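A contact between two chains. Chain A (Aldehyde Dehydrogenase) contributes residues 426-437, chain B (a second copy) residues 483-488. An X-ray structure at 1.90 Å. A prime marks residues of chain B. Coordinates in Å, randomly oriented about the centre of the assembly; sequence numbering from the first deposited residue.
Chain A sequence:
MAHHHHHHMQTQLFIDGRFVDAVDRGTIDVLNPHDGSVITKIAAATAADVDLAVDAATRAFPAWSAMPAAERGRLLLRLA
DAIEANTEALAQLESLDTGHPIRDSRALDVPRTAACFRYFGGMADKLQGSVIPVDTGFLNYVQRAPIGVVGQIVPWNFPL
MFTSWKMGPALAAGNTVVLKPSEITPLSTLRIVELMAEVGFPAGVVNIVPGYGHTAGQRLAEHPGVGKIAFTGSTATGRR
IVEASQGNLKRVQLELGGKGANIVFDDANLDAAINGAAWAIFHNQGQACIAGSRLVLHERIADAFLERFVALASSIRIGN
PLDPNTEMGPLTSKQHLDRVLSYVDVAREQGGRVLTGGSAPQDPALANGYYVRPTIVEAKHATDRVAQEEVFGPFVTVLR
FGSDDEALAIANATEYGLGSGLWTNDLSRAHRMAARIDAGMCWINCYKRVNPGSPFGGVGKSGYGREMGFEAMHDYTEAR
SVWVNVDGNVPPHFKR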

# COMPACT_ATOMS: atom_id res chain seq x y z
N ASP A 426 -17.47 25.88 -9.10
CA ASP A 426 -17.51 25.10 -10.33
C ASP A 426 -16.66 23.86 -10.14
O ASP A 426 -15.46 23.95 -9.89
CB ASP A 426 -16.95 25.87 -11.51
CG ASP A 426 -17.13 25.12 -12.80
OD1 ASP A 426 -18.32 24.98 -13.26
OD2 ASP A 426 -16.13 24.61 -13.32
N LEU A 427 -17.33 22.72 -10.25
CA LEU A 427 -16.73 21.40 -10.13
C LEU A 427 -15.49 21.20 -10.99
O LEU A 427 -14.44 20.89 -10.45
CB LEU A 427 -17.78 20.36 -10.51
CG LEU A 427 -17.34 18.89 -10.54
CD1 LEU A 427 -16.82 18.41 -9.20
CD2 LEU A 427 -18.46 18.01 -10.96
N SER A 428 -15.63 21.35 -12.32
CA SER A 428 -14.50 21.08 -13.22
C SER A 428 -13.32 22.02 -12.94
O SER A 428 -12.18 21.58 -12.85
CB SER A 428 -14.92 21.20 -14.69
OG SER A 428 -15.91 20.23 -14.99
N ARG A 429 -13.61 23.29 -12.77
CA ARG A 429 -12.56 24.28 -12.54
C ARG A 429 -11.76 23.92 -11.29
O ARG A 429 -10.54 23.99 -11.32
CB ARG A 429 -13.13 25.69 -12.36
CG ARG A 429 -12.09 26.73 -11.94
CD ARG A 429 -12.78 28.02 -11.56
NE ARG A 429 -13.22 28.77 -12.71
CZ ARG A 429 -14.30 29.53 -12.79
NH1 ARG A 429 -15.18 29.64 -11.81
NH2 ARG A 429 -14.51 30.19 -13.91
N ALA A 430 -12.44 23.54 -10.21
CA ALA A 430 -11.74 23.22 -8.96
C ALA A 430 -10.65 22.17 -9.18
O ALA A 430 -9.49 22.38 -8.79
CB ALA A 430 -12.74 22.76 -7.89
N HIS A 431 -11.01 21.07 -9.82
CA HIS A 431 -10.07 19.98 -9.96
C HIS A 431 -9.01 20.26 -11.02
O HIS A 431 -7.86 19.86 -10.88
CB HIS A 431 -10.78 18.65 -10.24
CG HIS A 431 -11.69 18.22 -9.14
ND1 HIS A 431 -11.22 17.74 -7.93
CD2 HIS A 431 -13.03 18.26 -9.04
CE1 HIS A 431 -12.25 17.48 -7.14
NE2 HIS A 431 -13.35 17.80 -7.79
N ARG A 432 -9.43 20.94 -12.09
CA ARG A 432 -8.53 21.28 -13.18
C ARG A 432 -7.45 22.24 -12.69
O ARG A 432 -6.25 22.04 -12.92
CB ARG A 432 -9.34 21.93 -14.31
CG ARG A 432 -8.55 22.25 -15.54
CD ARG A 432 -9.36 23.05 -16.55
NE ARG A 432 -10.57 22.36 -16.98
CZ ARG A 432 -11.83 22.79 -16.83
NH1 ARG A 432 -12.14 23.94 -16.22
NH2 ARG A 432 -12.82 22.02 -17.28
N MET A 433 -7.88 23.31 -12.02
CA MET A 433 -6.93 24.27 -11.46
C MET A 433 -6.02 23.59 -10.42
O MET A 433 -4.80 23.83 -10.42
CB MET A 433 -7.63 25.44 -10.78
CG MET A 433 -8.28 26.44 -11.73
SD MET A 433 -7.18 27.48 -12.71
CE MET A 433 -6.24 28.32 -11.46
N ALA A 434 -6.58 22.76 -9.54
CA ALA A 434 -5.74 22.10 -8.51
C ALA A 434 -4.60 21.29 -9.16
O ALA A 434 -3.47 21.26 -8.65
CB ALA A 434 -6.57 21.24 -7.57
N ALA A 435 -4.90 20.62 -10.26
CA ALA A 435 -3.93 19.78 -10.97
C ALA A 435 -2.79 20.60 -11.61
O ALA A 435 -1.67 20.13 -11.68
CB ALA A 435 -4.62 18.98 -12.05
N ARG A 436 -3.08 21.84 -12.00
CA ARG A 436 -2.17 22.67 -12.81
C ARG A 436 -1.33 23.67 -12.04
O ARG A 436 -0.33 24.16 -12.55
CB ARG A 436 -2.98 23.38 -13.89
CG ARG A 436 -3.49 22.40 -14.93
CD ARG A 436 -4.33 23.05 -15.99
NE ARG A 436 -5.02 22.04 -16.79
CZ ARG A 436 -5.74 22.30 -17.89
NH1 ARG A 436 -5.87 23.55 -18.32
NH2 ARG A 436 -6.33 21.30 -18.54
N ILE A 437 -1.73 23.98 -10.82
CA ILE A 437 -0.98 24.89 -9.98
C ILE A 437 0.26 24.17 -9.46
O ILE A 437 0.16 23.02 -9.01
CB ILE A 437 -1.84 25.41 -8.80
CG1 ILE A 437 -2.96 26.34 -9.32
CG2 ILE A 437 -0.99 26.17 -7.79
CD1 ILE A 437 -4.07 26.49 -8.32
N TRP B 483 -16.09 8.84 -9.82
CA TRP B 483 -15.49 9.33 -11.05
C TRP B 483 -15.98 10.73 -11.29
O TRP B 483 -17.22 10.97 -11.32
CB TRP B 483 -15.91 8.52 -12.28
CG TRP B 483 -15.36 7.15 -12.39
CD1 TRP B 483 -15.73 6.06 -11.64
CD2 TRP B 483 -14.43 6.68 -13.35
NE1 TRP B 483 -15.06 4.96 -12.05
CE2 TRP B 483 -14.25 5.29 -13.10
CE3 TRP B 483 -13.71 7.29 -14.37
CZ2 TRP B 483 -13.39 4.51 -13.85
CZ3 TRP B 483 -12.85 6.50 -15.14
CH2 TRP B 483 -12.69 5.12 -14.86
N VAL B 484 -15.05 11.64 -11.50
CA VAL B 484 -15.40 13.00 -11.90
C VAL B 484 -14.93 13.23 -13.33
O VAL B 484 -13.74 13.14 -13.61
CB VAL B 484 -14.79 14.06 -10.99
CG1 VAL B 484 -15.26 15.47 -11.42
CG2 VAL B 484 -15.16 13.77 -9.53
N ASN B 485 -15.87 13.52 -14.21
CA ASN B 485 -15.51 13.93 -15.57
C ASN B 485 -15.17 15.41 -15.62
O ASN B 485 -16.06 16.24 -15.76
CB ASN B 485 -16.64 13.62 -16.55
CG ASN B 485 -16.25 13.94 -17.97
OD1 ASN B 485 -15.14 14.40 -18.21
ND2 ASN B 485 -17.19 13.76 -18.92
N VAL B 486 -13.90 15.71 -15.52
CA VAL B 486 -13.39 17.09 -15.46
C VAL B 486 -13.24 17.64 -16.88
O VAL B 486 -13.81 18.68 -17.21
CB VAL B 486 -12.05 17.14 -14.71
CG1 VAL B 486 -11.48 18.55 -14.68
CG2 VAL B 486 -12.22 16.61 -13.29
N ASP B 487 -12.52 16.92 -17.72
CA ASP B 487 -12.29 17.31 -19.11
C ASP B 487 -12.23 16.10 -20.02
O ASP B 487 -11.45 16.08 -20.96
CB ASP B 487 -10.95 18.03 -19.22
CG ASP B 487 -11.03 19.45 -18.78
OD1 ASP B 487 -11.90 20.18 -19.32
OD2 ASP B 487 -10.25 19.85 -17.88
N GLY B 488 -13.06 15.10 -19.79
CA GLY B 488 -13.03 13.89 -20.60
C GLY B 488 -13.42 14.06 -22.06
O GLY B 488 -12.99 13.29 -22.91
O HOH W 1 -17.34 18.03 -14.41
O HOH W 2 -17.05 19.72 -17.32

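This is a small, mixed contact in which one face of a helix in chain A packs on the end of a strand and the loop that follows it in chain B, with apolar side chains at one end, a bidentate salt bridge at the other, and water-bridged polar groups beside them. The helix, residues 427-436, crosses the strand, residues 483-485, almost at right angles (97°), so the two backbones run close together for only a short distance; the nearest CA atoms, those of Ser428 and Val486′, are 4.7 Å apart.

The apolar part is built from Leu427, His431, Val484′ and Val486′. Leu427 leaves its backbone sideways, but its end comes nearer to the strand, bringing CD1 to 4.0 Å from CG1 of Val484′. His431 CB lies 3.9 Å from Val486′ CG2, while its CD2 is 4.3 Å from Val484′ CG1. Both ring nitrogens of His431 are hydrogen-bonded elsewhere in the structure, so the carbon side of this residue can meet valine methyls without leaving a polar group unsatisfied. Valine suits such a place: its branched side chain is compact, and it has few conformations to lose on burial.

Arg432 points toward chain B and makes the strongest interaction. Its NE donates to Asp487′ OD2 at 2.7 Å, nearly straight at 169°, and its NH2 donates to Asp487′ OD1 at 2.9 Å and 147°. Two parallel N-H groups thus meet the two oxygens of one carboxylate, and OD2 lies near the guanidinium plane, where such donors are directed. The long arginine also has an apolar stem, and its CB packs 4.0 Å from Val486′ CG1. One turn further on, Arg436 adds only charge: its NH2 is 4.2 Å from Asp487′ OD2, which lies well out of the guanidinium plane, so no N-H points at it.

Ser428 is short enough to let the backbones approach and leaves room for water. Water 1 is 2.7 Å from Ser428 OG and donates to Asn485′ O at 2.6 Å; water 2 is 2.6 Å from the same OG and donates weakly to Val486′ O at 3.4 Å. The hydroxyl thereby reaches two carbonyls of chain B through solvent.

Each partner also has local support. Asp426 caps the helix, its OD2 accepting from Arg429 N at 2.9 Å. In chain B, Asn485′ points away from the helix, and its OD1 accepts from Gly488′ N at 2.7 Å, tying together the turn that carries Asp487′.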